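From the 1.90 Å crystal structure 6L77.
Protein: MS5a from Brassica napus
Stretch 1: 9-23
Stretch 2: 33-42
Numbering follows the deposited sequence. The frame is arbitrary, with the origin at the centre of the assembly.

Stretch 1 (9-23) DCPLVVKLYATVGLH
Stretch 2, residues 33-42: LYLHKIEKYV

A methyl group set almost exactly on the axis of an aromatic ring is the most distinctive feature of this helix-strand contact in MS5a. V14 CG2 lies 3.7 Å from the centroid of the Y41 ring (CG, CD1, CD2, CE1, CE2 and CZ), only 4° off the ring normal, a CH-pi arrangement in which the methyl packs over the ring face, stabilised largely by dispersion. V14 adopts the t rotamer, and Y41 has chi1 near 63° (p) and chi2 near -85°. P11 approaches the same ring obliquely, with P11 CG 3.2 Å from Y41 OH and P11 CD 4.0 Å from Y41 CE1.

The example illustrates how a helix packs on a strand mainly through apolar side chains, with no hydrogen bond crossing between the two segments, though L22 CD1 also touches strand backbone. The helix begins at L12 and continues past H23, with P11 at the N-cap position (phi/psi -60/144) and regular values near -63/-40 thereafter. The strand begins at Y34, continues past V42 and runs in roughly the opposite sense, at 141° to the helix, with the axes 8.6 Å apart at closest approach. It is not uniformly extended: H36 (-99/-53) and E39 (-87/-45) depart from beta values, and L35, I38 and Y41, spaced by three, all direct their CA-to-CB bonds toward the helix.

From V14 to L22 the nearest CA partners run backward along the strand, while C10 pairs with I38. CA of C10 lies 7.3 Å from CA of I38, CA of V14 7.9 Å from CA of Y41, CA of T19 6.7 Å from CA of L35, and CA of L22 6.7 Å from CA of L33. On the helix, V14, A18 and L22 recur every four residues and form an apolar stripe.

I38 (chi1 m, chi2 m) reaches into the middle of this surface. Its CD1 is 3.5 Å from A18 CB, while I38 CG2 lies 4.0 Å from V14 CG1 and I38 CG1 3.6 Å from SG of C10 (t). Farther along, L22 (m, t) places CD1 3.4 Å from the backbone N of L35 and 3.8 Å from L35 CB; its CD2 is 4.1 Å from L33 CB. L35 (t, p) sets CD2 3.7 Å from K15 CG, so the lysine contributes its aliphatic stem while its all-t chain leads away.

Within the helix, T19 OG1 (chi1 m) donates to K15 O at 2.8 Å, and within the strand K37 NZ forms a salt bridge with E39 OE1 at 3.6 Å.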

ATOM      1  N   ASP A   9     -16.764  -9.134  13.765  1.00 76.47           N
ATOM      2  CA  ASP A   9     -15.482  -8.441  13.722  1.00 76.57           C
ATOM      3  C   ASP A   9     -15.371  -7.550  12.487  1.00 71.59           C
ATOM      4  O   ASP A   9     -16.304  -7.452  11.692  1.00 80.18           O
ATOM      5  CB  ASP A   9     -14.324  -9.442  13.761  1.00 84.53           C
ATOM      6  CG  ASP A   9     -14.567 -10.655  12.880  1.00 96.58           C
ATOM      7  OD1 ASP A   9     -15.513 -10.625  12.067  1.00100.76           O
ATOM      8  OD2 ASP A   9     -13.815 -11.646  13.010  1.00101.66           O
ATOM      9  N   CYS A  10     -14.235  -6.925  12.335  1.00 56.42           N
ATOM     10  CA  CYS A  10     -14.008  -5.861  11.363  1.00 46.31           C
ATOM     11  C   CYS A  10     -13.671  -6.444   9.992  1.00 38.18           C
ATOM     12  O   CYS A  10     -12.820  -7.335   9.903  1.00 37.19           O
ATOM     13  CB  CYS A  10     -12.874  -4.967  11.838  1.00 46.05           C
ATOM     14  SG  CYS A  10     -12.597  -3.538  10.808  1.00 46.00           S
ATOM     15  N   PRO A  11     -14.297  -5.969   8.911  1.00 37.02           N
ATOM     16  CA  PRO A  11     -13.917  -6.440   7.569  1.00 33.76           C
ATOM     17  C   PRO A  11     -12.458  -6.138   7.258  1.00 25.78           C
ATOM     18  O   PRO A  11     -11.924  -5.096   7.638  1.00 24.91           O
ATOM     19  CB  PRO A  11     -14.851  -5.661   6.636  1.00 34.38           C
ATOM     20  CG  PRO A  11     -16.006  -5.251   7.508  1.00 35.49           C
ATOM     21  CD  PRO A  11     -15.439  -5.040   8.874  1.00 32.57           C
ATOM     22  N   LEU A  12     -11.823  -7.059   6.532  1.00 24.21           N
ATOM     23  CA  LEU A  12     -10.401  -6.910   6.242  1.00 26.17           C
ATOM     24  C   LEU A  12     -10.114  -5.619   5.482  1.00 21.44           C
ATOM     25  O   LEU A  12      -9.103  -4.965   5.739  1.00 22.32           O
ATOM     26  CB  LEU A  12      -9.893  -8.123   5.463  1.00 25.55           C
ATOM     27  CG  LEU A  12      -8.406  -8.131   5.075  1.00 26.81           C
ATOM     28  CD1 LEU A  12      -7.523  -7.852   6.280  1.00 32.68           C
ATOM     29  CD2 LEU A  12      -8.027  -9.464   4.441  1.00 32.72           C
ATOM     30  N   VAL A  13     -11.003  -5.213   4.566  1.00 24.34           N
ATOM     31  CA  VAL A  13     -10.726  -4.011   3.778  1.00 20.88           C
ATOM     32  C   VAL A  13     -10.615  -2.792   4.686  1.00 20.48           C
ATOM     33  O   VAL A  13      -9.790  -1.899   4.450  1.00 20.47           O
ATOM     34  CB  VAL A  13     -11.791  -3.815   2.671  1.00 22.96           C
ATOM     35  CG1 VAL A  13     -13.176  -3.530   3.244  1.00 28.91           C
ATOM     36  CG2 VAL A  13     -11.381  -2.686   1.732  1.00 29.95           C
ATOM     37  N   VAL A  14     -11.422  -2.745   5.752  1.00 19.83           N
ATOM     38  CA  VAL A  14     -11.363  -1.605   6.661  1.00 20.05           C
ATOM     39  C   VAL A  14     -10.049  -1.607   7.427  1.00 18.05           C
ATOM     40  O   VAL A  14      -9.425  -0.558   7.621  1.00 18.87           O
ATOM     41  CB  VAL A  14     -12.580  -1.619   7.605  1.00 20.92           C
ATOM     42  CG1 VAL A  14     -12.471  -0.518   8.630  1.00 18.07           C
ATOM     43  CG2 VAL A  14     -13.870  -1.457   6.801  1.00 23.58           C
ATOM     44  N   LYS A  15      -9.620  -2.780   7.904  1.00 17.30           N
ATOM     45  CA  LYS A  15      -8.331  -2.854   8.579  1.00 19.44           C
ATOM     46  C   LYS A  15      -7.204  -2.429   7.646  1.00 17.53           C
ATOM     47  O   LYS A  15      -6.308  -1.681   8.048  1.00 18.75           O
ATOM     48  CB  LYS A  15      -8.095  -4.270   9.099  1.00 25.19           C
ATOM     49  CG  LYS A  15      -6.770  -4.418   9.817  1.00 45.77           C
ATOM     50  CD  LYS A  15      -6.551  -5.831  10.318  1.00 57.39           C
ATOM     51  CE  LYS A  15      -5.111  -6.038  10.753  1.00 57.85           C
ATOM     52  NZ  LYS A  15      -4.891  -7.444  11.190  1.00 65.78           N
ATOM     53  N   LEU A  16      -7.256  -2.864   6.384  1.00 18.78           N
ATOM     54  CA  LEU A  16      -6.203  -2.490   5.442  1.00 21.12           C
ATOM     55  C   LEU A  16      -6.214  -0.988   5.171  1.00 19.00           C
ATOM     56  O   LEU A  16      -5.158  -0.348   5.161  1.00 16.28           O
ATOM     57  CB  LEU A  16      -6.356  -3.288   4.143  1.00 20.74           C
ATOM     58  CG  LEU A  16      -6.073  -4.793   4.233  1.00 23.05           C
ATOM     59  CD1 LEU A  16      -6.471  -5.510   2.943  1.00 25.80           C
ATOM     60  CD2 LEU A  16      -4.617  -5.064   4.555  1.00 27.35           C
ATOM     61  N   TYR A  17      -7.399  -0.390   4.990  1.00 19.30           N
ATOM     62  CA  TYR A  17      -7.441   1.054   4.759  1.00 18.84           C
ATOM     63  C   TYR A  17      -7.023   1.834   6.000  1.00 17.66           C
ATOM     64  O   TYR A  17      -6.391   2.891   5.886  1.00 17.68           O
ATOM     65  CB  TYR A  17      -8.834   1.489   4.296  1.00 16.41           C
ATOM     66  CG  TYR A  17      -9.107   1.104   2.866  1.00 17.04           C
ATOM     67  CD1 TYR A  17      -8.057   0.808   2.007  1.00 19.88           C
ATOM     68  CD2 TYR A  17     -10.404   1.024   2.367  1.00 20.78           C
ATOM     69  CE1 TYR A  17      -8.282   0.441   0.682  1.00 21.98           C
ATOM     70  CE2 TYR A  17     -10.641   0.659   1.030  1.00 20.95           C
ATOM     71  CZ  TYR A  17      -9.571   0.369   0.203  1.00 24.73           C
ATOM     72  OH  TYR A  17      -9.773   0.009  -1.111  1.00 25.56           O
ATOM     73  N   ALA A  18      -7.374   1.346   7.190  1.00 18.75           N
ATOM     74  CA  ALA A  18      -6.846   1.973   8.404  1.00 17.53           C
ATOM     75  C   ALA A  18      -5.319   1.938   8.423  1.00 16.06           C
ATOM     76  O   ALA A  18      -4.661   2.908   8.822  1.00 16.65           O
ATOM     77  CB  ALA A  18      -7.398   1.271   9.640  1.00 19.23           C
ATOM     78  N   THR A  19      -4.737   0.818   8.017  1.00 15.21           N
ATOM     79  CA  THR A  19      -3.285   0.709   8.025  1.00 15.61           C
ATOM     80  C   THR A  19      -2.660   1.591   6.948  1.00 16.98           C
ATOM     81  O   THR A  19      -1.577   2.152   7.152  1.00 15.18           O
ATOM     82  CB  THR A  19      -2.903  -0.758   7.844  1.00 19.21           C
ATOM     83  OG1 THR A  19      -3.587  -1.530   8.831  1.00 19.86           O
ATOM     84  CG2 THR A  19      -1.394  -0.968   7.973  1.00 19.86           C
ATOM     85  N   VAL A  20      -3.334   1.742   5.809  1.00 17.09           N
ATOM     86  CA  VAL A  20      -2.881   2.698   4.800  1.00 16.35           C
ATOM     87  C   VAL A  20      -2.864   4.109   5.375  1.00 18.12           C
ATOM     88  O   VAL A  20      -1.923   4.880   5.142  1.00 17.23           O
ATOM     89  CB  VAL A  20      -3.772   2.618   3.549  1.00 19.01           C
ATOM     90  CG1 VAL A  20      -3.485   3.801   2.604  1.00 23.86           C
ATOM     91  CG2 VAL A  20      -3.545   1.301   2.836  1.00 18.22           C
ATOM     92  N   GLY A  21      -3.919   4.482   6.107  1.00 14.55           N
ATOM     93  CA  GLY A  21      -3.939   5.801   6.714  1.00 15.87           C
ATOM     94  C   GLY A  21      -2.791   6.002   7.686  1.00 14.46           C
ATOM     95  O   GLY A  21      -2.171   7.064   7.711  1.00 15.86           O
ATOM     96  N   LEU A  22      -2.516   4.995   8.524  1.00 15.61           N
ATOM     97  CA  LEU A  22      -1.382   5.111   9.437  1.00 13.12           C
ATOM     98  C   LEU A  22      -0.067   5.195   8.675  1.00 19.09           C
ATOM     99  O   LEU A  22       0.850   5.912   9.096  1.00 18.41           O
ATOM    100  CB  LEU A  22      -1.371   3.929  10.403  1.00 13.17           C
ATOM    101  CG  LEU A  22      -2.516   3.962  11.422  1.00 18.05           C
ATOM    102  CD1 LEU A  22      -2.476   2.705  12.219  1.00 23.00           C
ATOM    103  CD2 LEU A  22      -2.360   5.162  12.347  1.00 19.29           C
ATOM    104  N   HIS A  23       0.032   4.472   7.552  1.00 17.04           N
ATOM    105  CA  HIS A  23       1.205   4.543   6.676  1.00 15.30           C
ATOM    106  C   HIS A  23       1.430   5.964   6.161  1.00 15.22           C
ATOM    107  O   HIS A  23       2.553   6.485   6.196  1.00 17.21           O
ATOM    108  CB  HIS A  23       0.994   3.539   5.525  1.00 17.29           C
ATOM    109  CG  HIS A  23       1.826   3.774   4.301  1.00 18.64           C
ATOM    110  ND1 HIS A  23       3.194   3.955   4.332  1.00 20.85           N
ATOM    111  CD2 HIS A  23       1.476   3.790   2.990  1.00 19.18           C
ATOM    112  CE1 HIS A  23       3.646   4.101   3.095  1.00 22.06           C
ATOM    113  NE2 HIS A  23       2.623   4.001   2.262  1.00 21.86           N
ATOM    114  N   LEU A  33       3.064   5.083  14.754  1.00 18.10           N
ATOM    115  CA  LEU A  33       1.762   4.741  15.297  1.00 17.12           C
ATOM    116  C   LEU A  33       1.323   3.396  14.735  1.00 19.09           C
ATOM    117  O   LEU A  33       1.458   3.139  13.533  1.00 20.12           O
ATOM    118  CB  LEU A  33       0.714   5.801  14.951  1.00 17.80           C
ATOM    119  CG  LEU A  33       0.933   7.221  15.462  1.00 24.28           C
ATOM    120  CD1 LEU A  33      -0.316   8.026  15.117  1.00 23.62           C
ATOM    121  CD2 LEU A  33       1.179   7.227  16.955  1.00 31.51           C
ATOM    122  N   TYR A  34       0.788   2.549  15.607  1.00 18.08           N
ATOM    123  CA  TYR A  34       0.352   1.215  15.223  1.00 17.54           C
ATOM    124  C   TYR A  34      -1.149   1.080  15.429  1.00 17.34           C
ATOM    125  O   TYR A  34      -1.721   1.664  16.354  1.00 19.58           O
ATOM    126  CB  TYR A  34       1.078   0.138  16.037  1.00 15.20           C
ATOM    127  CG  TYR A  34       2.575   0.201  15.897  1.00 16.73           C
ATOM    128  CD1 TYR A  34       3.193  -0.108  14.688  1.00 21.23           C
ATOM    129  CD2 TYR A  34       3.372   0.572  16.970  1.00 21.46           C
ATOM    130  CE1 TYR A  34       4.584  -0.042  14.557  1.00 25.73           C
ATOM    131  CE2 TYR A  34       4.767   0.634  16.845  1.00 19.83           C
ATOM    132  CZ  TYR A  34       5.353   0.322  15.646  1.00 23.87           C
ATOM    133  OH  TYR A  34       6.727   0.385  15.535  1.00 29.75           O
ATOM    134  N   LEU A  35      -1.784   0.294  14.567  1.00 18.05           N
ATOM    135  CA  LEU A  35      -3.221   0.097  14.684  1.00 14.55           C
ATOM    136  C   LEU A  35      -3.533  -0.707  15.939  1.00 19.38           C
ATOM    137  O   LEU A  35      -3.002  -1.805  16.144  1.00 18.06           O
ATOM    138  CB  LEU A  35      -3.762  -0.615  13.441  1.00 14.65           C
ATOM    139  CG  LEU A  35      -5.238  -0.992  13.503  1.00 17.51           C
ATOM    140  CD1 LEU A  35      -6.107   0.276  13.618  1.00 18.62           C
ATOM    141  CD2 LEU A  35      -5.632  -1.824  12.273  1.00 22.01           C
ATOM    142  N   HIS A  36      -4.395  -0.160  16.790  1.00 19.00           N
ATOM    143  CA  HIS A  36      -4.855  -0.887  17.961  1.00 17.60           C
ATOM    144  C   HIS A  36      -6.223  -1.516  17.725  1.00 20.38           C
ATOM    145  O   HIS A  36      -6.397  -2.717  17.934  1.00 23.36           O
ATOM    146  CB  HIS A  36      -4.890   0.045  19.179  1.00 18.36           C
ATOM    147  CG  HIS A  36      -5.488  -0.578  20.403  1.00 22.00           C
ATOM    148  ND1 HIS A  36      -4.892  -1.623  21.078  1.00 25.48           N
ATOM    149  CD2 HIS A  36      -6.622  -0.290  21.082  1.00 22.77           C
ATOM    150  CE1 HIS A  36      -5.638  -1.957  22.116  1.00 28.39           C
ATOM    151  NE2 HIS A  36      -6.699  -1.169  22.137  1.00 25.41           N
ATOM    152  N   LYS A  37      -7.205  -0.726  17.292  1.00 20.41           N
ATOM    153  CA  LYS A  37      -8.507  -1.284  16.953  1.00 21.26           C
ATOM    154  C   LYS A  37      -9.246  -0.299  16.061  1.00 19.16           C
ATOM    155  O   LYS A  37      -8.920   0.888  16.013  1.00 18.77           O
ATOM    156  CB  LYS A  37      -9.345  -1.577  18.202  1.00 28.97           C
ATOM    157  CG  LYS A  37      -9.804  -0.329  18.925  1.00 31.03           C
ATOM    158  CD  LYS A  37     -10.551  -0.650  20.221  1.00 47.60           C
ATOM    159  CE  LYS A  37     -11.831  -1.419  19.969  1.00 60.98           C
ATOM    160  NZ  LYS A  37     -12.895  -0.555  19.388  1.00 72.59           N
ATOM    161  N   ILE A  38     -10.253  -0.814  15.362  1.00 19.32           N
ATOM    162  CA  ILE A  38     -11.212   0.024  14.641  1.00 16.95           C
ATOM    163  C   ILE A  38     -12.400   0.276  15.565  1.00 18.41           C
ATOM    164  O   ILE A  38     -12.986  -0.673  16.088  1.00 24.23           O
ATOM    165  CB  ILE A  38     -11.681  -0.662  13.346  1.00 22.21           C
ATOM    166  CG1 ILE A  38     -10.502  -1.158  12.496  1.00 32.10           C
ATOM    167  CG2 ILE A  38     -12.657   0.262  12.576  1.00 20.76           C
ATOM    168  CD1 ILE A  38      -9.672  -0.078  11.907  1.00 26.75           C
ATOM    169  N   GLU A  39     -12.765   1.546  15.760  1.00 18.49           N
ATOM    170  CA  GLU A  39     -13.935   1.886  16.565  1.00 20.71           C
ATOM    171  C   GLU A  39     -15.212   1.898  15.736  1.00 24.69           C
ATOM    172  O   GLU A  39     -16.256   1.408  16.178  1.00 21.37           O
ATOM    173  CB  GLU A  39     -13.767   3.268  17.212  1.00 24.92           C
ATOM    174  CG  GLU A  39     -12.807   3.320  18.372  1.00 46.89           C
ATOM    175  CD  GLU A  39     -13.467   3.012  19.704  1.00 66.91           C
ATOM    176  OE1 GLU A  39     -14.623   2.539  19.709  1.00 75.43           O
ATOM    177  OE2 GLU A  39     -12.828   3.249  20.751  1.00 76.30           O
ATOM    178  N   LYS A  40     -15.163   2.494  14.555  1.00 21.00           N
ATOM    179  CA  LYS A  40     -16.358   2.574  13.732  1.00 20.00           C
ATOM    180  C   LYS A  40     -15.929   3.001  12.346  1.00 19.26           C
ATOM    181  O   LYS A  40     -14.838   3.540  12.161  1.00 20.48           O
ATOM    182  CB  LYS A  40     -17.383   3.559  14.289  1.00 28.55           C
ATOM    183  CG  LYS A  40     -16.892   4.983  14.408  1.00 29.19           C
ATOM    184  CD  LYS A  40     -18.093   5.935  14.405  1.00 47.51           C
ATOM    185  CE  LYS A  40     -17.677   7.365  14.703  1.00 58.77           C
ATOM    186  NZ  LYS A  40     -18.786   8.325  14.447  1.00 66.71           N
ATOM    187  N   TYR A  41     -16.791   2.730  11.370  1.00 19.58           N
ATOM    188  CA  TYR A  41     -16.548   3.263  10.043  1.00 18.65           C
ATOM    189  C   TYR A  41     -17.887   3.546   9.388  1.00 20.67           C
ATOM    190  O   TYR A  41     -18.919   2.984   9.775  1.00 20.58           O
ATOM    191  CB  TYR A  41     -15.688   2.320   9.183  1.00 18.93           C
ATOM    192  CG  TYR A  41     -16.315   0.962   8.902  1.00 23.01           C
ATOM    193  CD1 TYR A  41     -16.189  -0.074   9.800  1.00 23.63           C
ATOM    194  CD2 TYR A  41     -17.018   0.725   7.724  1.00 27.20           C
ATOM    195  CE1 TYR A  41     -16.725  -1.309   9.542  1.00 25.50           C
ATOM    196  CE2 TYR A  41     -17.566  -0.508   7.462  1.00 26.72           C
ATOM    197  CZ  TYR A  41     -17.410  -1.521   8.386  1.00 29.69           C
ATOM    198  OH  TYR A  41     -17.954  -2.756   8.163  1.00 32.54           O
ATOM    199  N   VAL A  42     -17.866   4.486   8.448  1.00 18.94           N
ATOM    200  CA  VAL A  42     -19.046   4.876   7.685  1.00 20.00           C
ATOM    201  C   VAL A  42     -18.717   4.646   6.226  1.00 20.41           C
ATOM    202  O   VAL A  42     -17.677   5.106   5.745  1.00 22.09           O
ATOM    203  CB  VAL A  42     -19.434   6.342   7.927  1.00 20.13           C
ATOM    204  CG1 VAL A  42     -20.731   6.681   7.164  1.00 21.44           C
ATOM    205  CG2 VAL A  42     -19.605   6.604   9.422  1.00 26.06           C
TER